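PDB 3B73: PhiH1 repressor-like protein from Haloarcula marismortui ATCC 43049, which is of uncharacterised function but, as a winged helix-turn-helix protein resembling the PhiH1 phage repressor, probably binds DNA and regulates transcription. Local coordinates for residues W14-I18 / E38-S42; I22-G28 / G65-I69. The contacts are given in a common frame with arbitrary orientation. Residues are numbered along the deposited sequence.

Interaction 1: W14-I18 / E38-S42; sequences WDDRI and EIRIS. With SO4 (sulfate ion), chain D.
In the helix-turn-helix, whose two helices correspond by topology to 30-34 and 43-55 (the latter probably the recognition helix), the connecting segment E38-S42 lies against the N-terminal part of helix 13-25, chiefly through the indole of W14. Residues 14-18 form a regular helical turn (I18 N to W14 O, 2.7 Å); E38-S42 is extended at I39, I41 and S42 but broken at R40 (psi 27°), and W14 CA and I39 CA stand 6.9 Å apart. The direct contact is packing, supplemented by one water. W14 (chi1 m, chi2 109°) receives I41 CG2 (I41 chi1 p) over one face, a CH-pi contact 3.6 Å from the centroid of the five-membered ring and 20° off its normal. E38 O meets the ring edge, 3.1 Å from W14 CZ3, and R40 CG lies 3.3 Å from W14 CH2. I39 (chi1 and chi2 m) brings CD1 to 3.7 Å from R17 CB and 4.3 Å from I18 CG1. The water donates to E38 O (2.8 Å) and weakly accepts from R17 NE (3.3 Å); R17 NH2 forms a salt bridge with D16 of the second subunit. S42 N, at the N-cap of helix 43-55, donates a hydrogen bond to sulfate O3 at 2.6 Å; the ion, probably from the crystallisation liquor, is also hydrogen-bonded by S45 OG. I18 and I39 reach L50 and V46 of helix 43-55, and D15 pairs with R49 there.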
loop_
_atom_site.group_PDB
_atom_site.type_symbol
_atom_site.label_atom_id
_atom_site.label_comp_id
_atom_site.label_asym_id
_atom_site.label_seq_id
_atom_site.Cartn_x
_atom_site.Cartn_y
_atom_site.Cartn_z
ATOM N N TRP B 14 -4.712 3.407 1.306
ATOM C CA TRP B 14 -6.060 3.133 0.833
ATOM C C TRP B 14 -6.140 3.297 -0.666
ATOM O O TRP B 14 -6.981 2.690 -1.322
ATOM C CB TRP B 14 -7.096 3.995 1.585
ATOM C CG TRP B 14 -6.908 3.800 3.068
ATOM C CD1 TRP B 14 -6.407 4.709 3.960
ATOM C CD2 TRP B 14 -7.110 2.577 3.808
ATOM N NE1 TRP B 14 -6.313 4.128 5.215
ATOM C CE2 TRP B 14 -6.745 2.828 5.145
ATOM C CE3 TRP B 14 -7.595 1.311 3.472
ATOM C CZ2 TRP B 14 -6.843 1.853 6.148
ATOM C CZ3 TRP B 14 -7.678 0.345 4.466
ATOM C CH2 TRP B 14 -7.306 0.626 5.786
ATOM N N ASP B 15 -5.240 4.105 -1.204
ATOM C CA ASP B 15 -5.048 4.185 -2.643
ATOM C C ASP B 15 -4.786 2.818 -3.302
ATOM O O ASP B 15 -5.378 2.525 -4.345
ATOM C CB ASP B 15 -3.914 5.164 -2.971
ATOM C CG ASP B 15 -4.278 6.599 -2.619
ATOM O OD1 ASP B 15 -5.494 6.885 -2.482
ATOM O OD2 ASP B 15 -3.358 7.427 -2.455
ATOM N N ASP B 16 -3.902 2.010 -2.714
ATOM C CA ASP B 16 -3.564 0.708 -3.291
ATOM C C ASP B 16 -4.791 -0.178 -3.189
ATOM O O ASP B 16 -5.136 -0.892 -4.139
ATOM C CB ASP B 16 -2.376 0.039 -2.567
ATOM C CG ASP B 16 -1.016 0.424 -3.165
ATOM O OD1 ASP B 16 -0.928 1.402 -3.932
ATOM O OD2 ASP B 16 -0.015 -0.236 -2.843
ATOM N N ARG B 17 -5.463 -0.101 -2.044
ATOM C CA ARG B 17 -6.673 -0.888 -1.830
ATOM C C ARG B 17 -7.733 -0.519 -2.841
ATOM O O ARG B 17 -8.304 -1.386 -3.502
ATOM C CB ARG B 17 -7.226 -0.703 -0.417
ATOM C CG ARG B 17 -6.284 -1.171 0.660
ATOM C CD ARG B 17 -5.868 -2.621 0.464
ATOM N NE ARG B 17 -4.671 -2.812 1.246
ATOM C CZ ARG B 17 -3.457 -2.939 0.734
ATOM N NH1 ARG B 17 -3.272 -2.992 -0.573
ATOM N NH2 ARG B 17 -2.430 -3.046 1.548
ATOM N N ILE B 18 -7.987 0.775 -2.992
ATOM C CA ILE B 18 -8.982 1.186 -3.964
ATOM C C ILE B 18 -8.586 0.718 -5.356
ATOM O O ILE B 18 -9.414 0.183 -6.077
ATOM C CB ILE B 18 -9.174 2.689 -3.961
ATOM C CG1 ILE B 18 -9.786 3.115 -2.624
ATOM C CG2 ILE B 18 -10.011 3.104 -5.160
ATOM C CD1 ILE B 18 -9.623 4.546 -2.346
ATOM N N GLU B 38 -12.140 -4.251 3.416
ATOM C CA GLU B 38 -10.762 -3.848 3.213
ATOM C C GLU B 38 -10.595 -2.344 3.207
ATOM O O GLU B 38 -9.466 -1.844 3.216
ATOM C CB GLU B 38 -10.247 -4.413 1.884
ATOM C CG GLU B 38 -10.271 -5.920 1.828
ATOM C CD GLU B 38 -11.524 -6.448 1.167
ATOM O OE1 GLU B 38 -12.522 -5.699 1.088
ATOM O OE2 GLU B 38 -11.502 -7.611 0.712
ATOM N N ILE B 39 -11.710 -1.625 3.144
ATOM C CA ILE B 39 -11.652 -0.169 3.174
ATOM C C ILE B 39 -12.029 0.312 4.569
ATOM O O ILE B 39 -13.148 0.089 5.017
ATOM C CB ILE B 39 -12.577 0.451 2.123
ATOM C CG1 ILE B 39 -12.204 -0.042 0.712
ATOM C CG2 ILE B 39 -12.550 1.987 2.208
ATOM C CD1 ILE B 39 -10.727 0.115 0.340
ATOM N N ARG B 40 -11.087 0.942 5.266
ATOM C CA ARG B 40 -11.334 1.410 6.634
ATOM C C ARG B 40 -11.333 2.942 6.714
ATOM O O ARG B 40 -10.991 3.521 7.743
ATOM C CB ARG B 40 -10.272 0.840 7.577
ATOM C CG ARG B 40 -9.932 -0.639 7.330
ATOM C CD ARG B 40 -11.070 -1.547 7.758
ATOM N NE ARG B 40 -11.414 -1.289 9.149
ATOM C CZ ARG B 40 -12.575 -1.603 9.717
ATOM N NH1 ARG B 40 -13.531 -2.196 9.012
ATOM N NH2 ARG B 40 -12.782 -1.317 10.994
ATOM N N ILE B 41 -11.668 3.599 5.612
ATOM C CA ILE B 41 -11.868 5.041 5.635
ATOM C C ILE B 41 -13.307 5.331 5.224
ATOM O O ILE B 41 -13.996 4.444 4.691
ATOM C CB ILE B 41 -10.873 5.806 4.730
ATOM C CG1 ILE B 41 -10.899 5.257 3.303
ATOM C CG2 ILE B 41 -9.449 5.700 5.293
ATOM C CD1 ILE B 41 -10.133 6.103 2.292
ATOM N N SER B 42 -13.757 6.560 5.482
ATOM C CA SER B 42 -15.149 6.973 5.250
ATOM C C SER B 42 -15.476 7.190 3.774
ATOM O O SER B 42 -14.582 7.375 2.924
ATOM C CB SER B 42 -15.460 8.265 6.019
ATOM O OG SER B 42 -14.799 9.383 5.425
HETATM S S SO4 D . -11.722 8.161 8.076
HETATM O O1 SO4 D . -10.273 7.974 8.038
HETATM O O2 SO4 D . -12.048 9.382 8.829
HETATM O O3 SO4 D . -12.209 8.305 6.703
HETATM O O4 SO4 D . -12.315 6.980 8.716
HETATM O O HOH W 1 -7.016 -3.223 3.536
#

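Interaction 2: I22-G28 / G65-I69; sequences IHEEGNG and GVYVI
G65 turns the chain with phi/psi 64/19, a positive phi that favours glycine. V66 then enters extended conformation, and its CG1 packs 3.5 Å from N27 CB. At Y67 the backbones pair: Y67 N donates to G28 O and G28 N to Y67 O, both 2.9 Å, making an antiparallel hydrogen-bonded pair with CA atoms 5.3 Å apart. Y67 (chi1 m) sets its CB 4.4 Å from I22 CD1, while its ring extends toward L50 and A54 of helix 43-55. G28 is buried here, and a CB on it would clash with I22 CG1. The short, weakly bonded strand 27-28 thus adds an edge to the wing hairpin of strands 59-62 and 66-69, giving the small three-stranded antiparallel sheet, order 27-28, 66-69, 59-62, of a winged-helix domain. V68 is backbone hydrogen-bonded to Q60 of strand 59-62; toward the other neighbour, V68 CG2 lies 3.7 Å from N27 CB and 3.3 Å from G26 O, with the CA atoms of N27 and V68 4.8 Å apart. G26, the first residue beyond helix 13-25 to leave helical angles, has its N hydrogen-bonded to I22 O at 2.7 Å and turns the chain at phi 99°, where a side chain would jam against the preceding carbonyl. I69 finally meets the helix itself: I22 CG2 (chi1 m, chi2 t) is 3.7 Å from I69 N and 4.3 Å from I69 CB, and H23 CB is 4.3 Å from I69 CD1. A water donates to G26 O (2.6 Å) and accepts weakly from I69 N (3.4 Å).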
loop_
_atom_site.group_PDB
_atom_site.type_symbol
_atom_site.label_atom_id
_atom_site.label_comp_id
_atom_site.label_asym_id
_atom_site.label_seq_id
_atom_site.Cartn_x
_atom_site.Cartn_y
_atom_site.Cartn_z
ATOM N N ILE B 22 -10.912 -1.853 -7.628
ATOM C CA ILE B 22 -11.449 -1.484 -8.923
ATOM C C ILE B 22 -10.861 -2.388 -10.021
ATOM O O ILE B 22 -11.556 -2.771 -10.947
ATOM C CB ILE B 22 -11.209 0.001 -9.212
ATOM C CG1 ILE B 22 -12.051 0.844 -8.244
ATOM C CG2 ILE B 22 -11.537 0.329 -10.674
ATOM C CD1 ILE B 22 -11.913 2.337 -8.466
ATOM N N HIS B 23 -9.589 -2.755 -9.899
ATOM C CA HIS B 23 -8.973 -3.633 -10.888
ATOM C C HIS B 23 -9.747 -4.948 -10.967
ATOM O O HIS B 23 -10.031 -5.446 -12.052
ATOM C CB HIS B 23 -7.506 -3.906 -10.561
ATOM C CG HIS B 23 -6.917 -5.067 -11.310
ATOM N ND1 HIS B 23 -6.490 -4.976 -12.618
ATOM C CD2 HIS B 23 -6.678 -6.346 -10.928
ATOM C CE1 HIS B 23 -6.010 -6.143 -13.010
ATOM N NE2 HIS B 23 -6.115 -6.993 -12.002
ATOM N N GLU B 24 -10.104 -5.495 -9.815
ATOM C CA GLU B 24 -10.770 -6.785 -9.797
ATOM C C GLU B 24 -12.263 -6.702 -10.127
ATOM O O GLU B 24 -12.798 -7.607 -10.746
ATOM C CB GLU B 24 -10.553 -7.505 -8.458
ATOM C CG GLU B 24 -11.535 -7.110 -7.361
ATOM C CD GLU B 24 -11.508 -8.048 -6.157
ATOM O OE1 GLU B 24 -10.405 -8.397 -5.679
ATOM O OE2 GLU B 24 -12.600 -8.429 -5.682
ATOM N N GLU B 25 -12.930 -5.626 -9.717
ATOM C CA GLU B 25 -14.376 -5.479 -9.921
ATOM C C GLU B 25 -14.723 -4.831 -11.256
ATOM O O GLU B 25 -15.846 -4.961 -11.737
ATOM C CB GLU B 25 -15.003 -4.637 -8.803
ATOM C CG GLU B 25 -14.966 -5.258 -7.408
ATOM C CD GLU B 25 -15.771 -6.536 -7.305
ATOM O OE1 GLU B 25 -16.781 -6.670 -8.033
ATOM O OE2 GLU B 25 -15.391 -7.406 -6.493
ATOM N N GLY B 26 -13.773 -4.102 -11.833
ATOM C CA GLY B 26 -14.015 -3.405 -13.081
ATOM C C GLY B 26 -14.330 -1.928 -12.887
ATOM O O GLY B 26 -13.710 -1.062 -13.511
ATOM N N ASN B 27 -15.310 -1.627 -12.047
ATOM C CA ASN B 27 -15.512 -0.234 -11.669
ATOM C C ASN B 27 -15.778 -0.056 -10.188
ATOM O O ASN B 27 -16.013 -1.019 -9.461
ATOM C CB ASN B 27 -16.619 0.398 -12.491
ATOM C CG ASN B 27 -17.892 -0.380 -12.417
ATOM O OD1 ASN B 27 -18.149 -1.048 -11.420
ATOM N ND2 ASN B 27 -18.703 -0.312 -13.475
ATOM N N GLY B 28 -15.717 1.188 -9.745
ATOM C CA GLY B 28 -15.915 1.494 -8.346
ATOM C C GLY B 28 -16.632 2.814 -8.165
ATOM O O GLY B 28 -16.594 3.691 -9.036
ATOM N N GLY B 65 -20.629 9.170 -11.342
ATOM C CA GLY B 65 -19.716 8.923 -10.236
ATOM C C GLY B 65 -19.022 7.569 -10.284
ATOM O O GLY B 65 -18.512 7.067 -9.285
ATOM N N VAL B 66 -19.006 6.954 -11.453
ATOM C CA VAL B 66 -18.280 5.711 -11.574
ATOM C C VAL B 66 -16.822 6.026 -11.938
ATOM O O VAL B 66 -16.541 6.919 -12.750
ATOM C CB VAL B 66 -18.944 4.743 -12.583
ATOM C CG1 VAL B 66 -18.004 3.602 -12.926
ATOM C CG2 VAL B 66 -20.261 4.192 -12.012
ATOM N N TYR B 67 -15.901 5.323 -11.290
ATOM C CA TYR B 67 -14.484 5.404 -11.624
ATOM C C TYR B 67 -14.011 4.038 -12.138
ATOM O O TYR B 67 -14.527 2.986 -11.739
ATOM C CB TYR B 67 -13.652 5.838 -10.412
ATOM C CG TYR B 67 -13.795 7.286 -10.017
ATOM C CD1 TYR B 67 -12.817 8.220 -10.377
ATOM C CD2 TYR B 67 -14.883 7.723 -9.257
ATOM C CE1 TYR B 67 -12.938 9.564 -10.014
ATOM C CE2 TYR B 67 -15.011 9.075 -8.884
ATOM C CZ TYR B 67 -14.031 9.985 -9.270
ATOM O OH TYR B 67 -14.126 11.316 -8.917
ATOM N N VAL B 68 -13.023 4.073 -13.023
ATOM C CA VAL B 68 -12.533 2.884 -13.688
ATOM C C VAL B 68 -11.005 3.007 -13.795
ATOM O O VAL B 68 -10.475 4.121 -13.898
ATOM C CB VAL B 68 -13.206 2.766 -15.089
ATOM C CG1 VAL B 68 -12.204 2.368 -16.155
ATOM C CG2 VAL B 68 -14.394 1.809 -15.044
ATOM N N ILE B 69 -10.286 1.888 -13.777
ATOM C CA ILE B 69 -8.812 1.952 -13.812
ATOM C C ILE B 69 -8.262 2.332 -15.202
ATOM O O ILE B 69 -8.920 2.101 -16.210
ATOM C CB ILE B 69 -8.170 0.627 -13.273
ATOM C CG1 ILE B 69 -6.694 0.840 -12.945
ATOM C CG2 ILE B 69 -8.353 -0.556 -14.263
ATOM C CD1 ILE B 69 -6.138 -0.089 -11.848
HETATM O O HOH W 2 -11.265 -1.236 -14.516
#

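How the interactions relate
Both contacts draw on helix 13-25, interaction 1 near its start and interaction 2 at its end and in the short strand that follows; their centres lie about 13 Å apart. From the N terminus, the chain passes W14-I18 and then I22-G28, goes through helix 30-34, and returns at E38-S42, where interaction 1 closes a loop that contains strand 27-28 and helix 30-34. It continues through helix 43-55 and strand 59-62 before G65-I69 closes interaction 2. The two closures therefore cross rather than nest. Together they tie helix 13-25 to the lead-in of helix 43-55 at one end and to the wing sheet at the other.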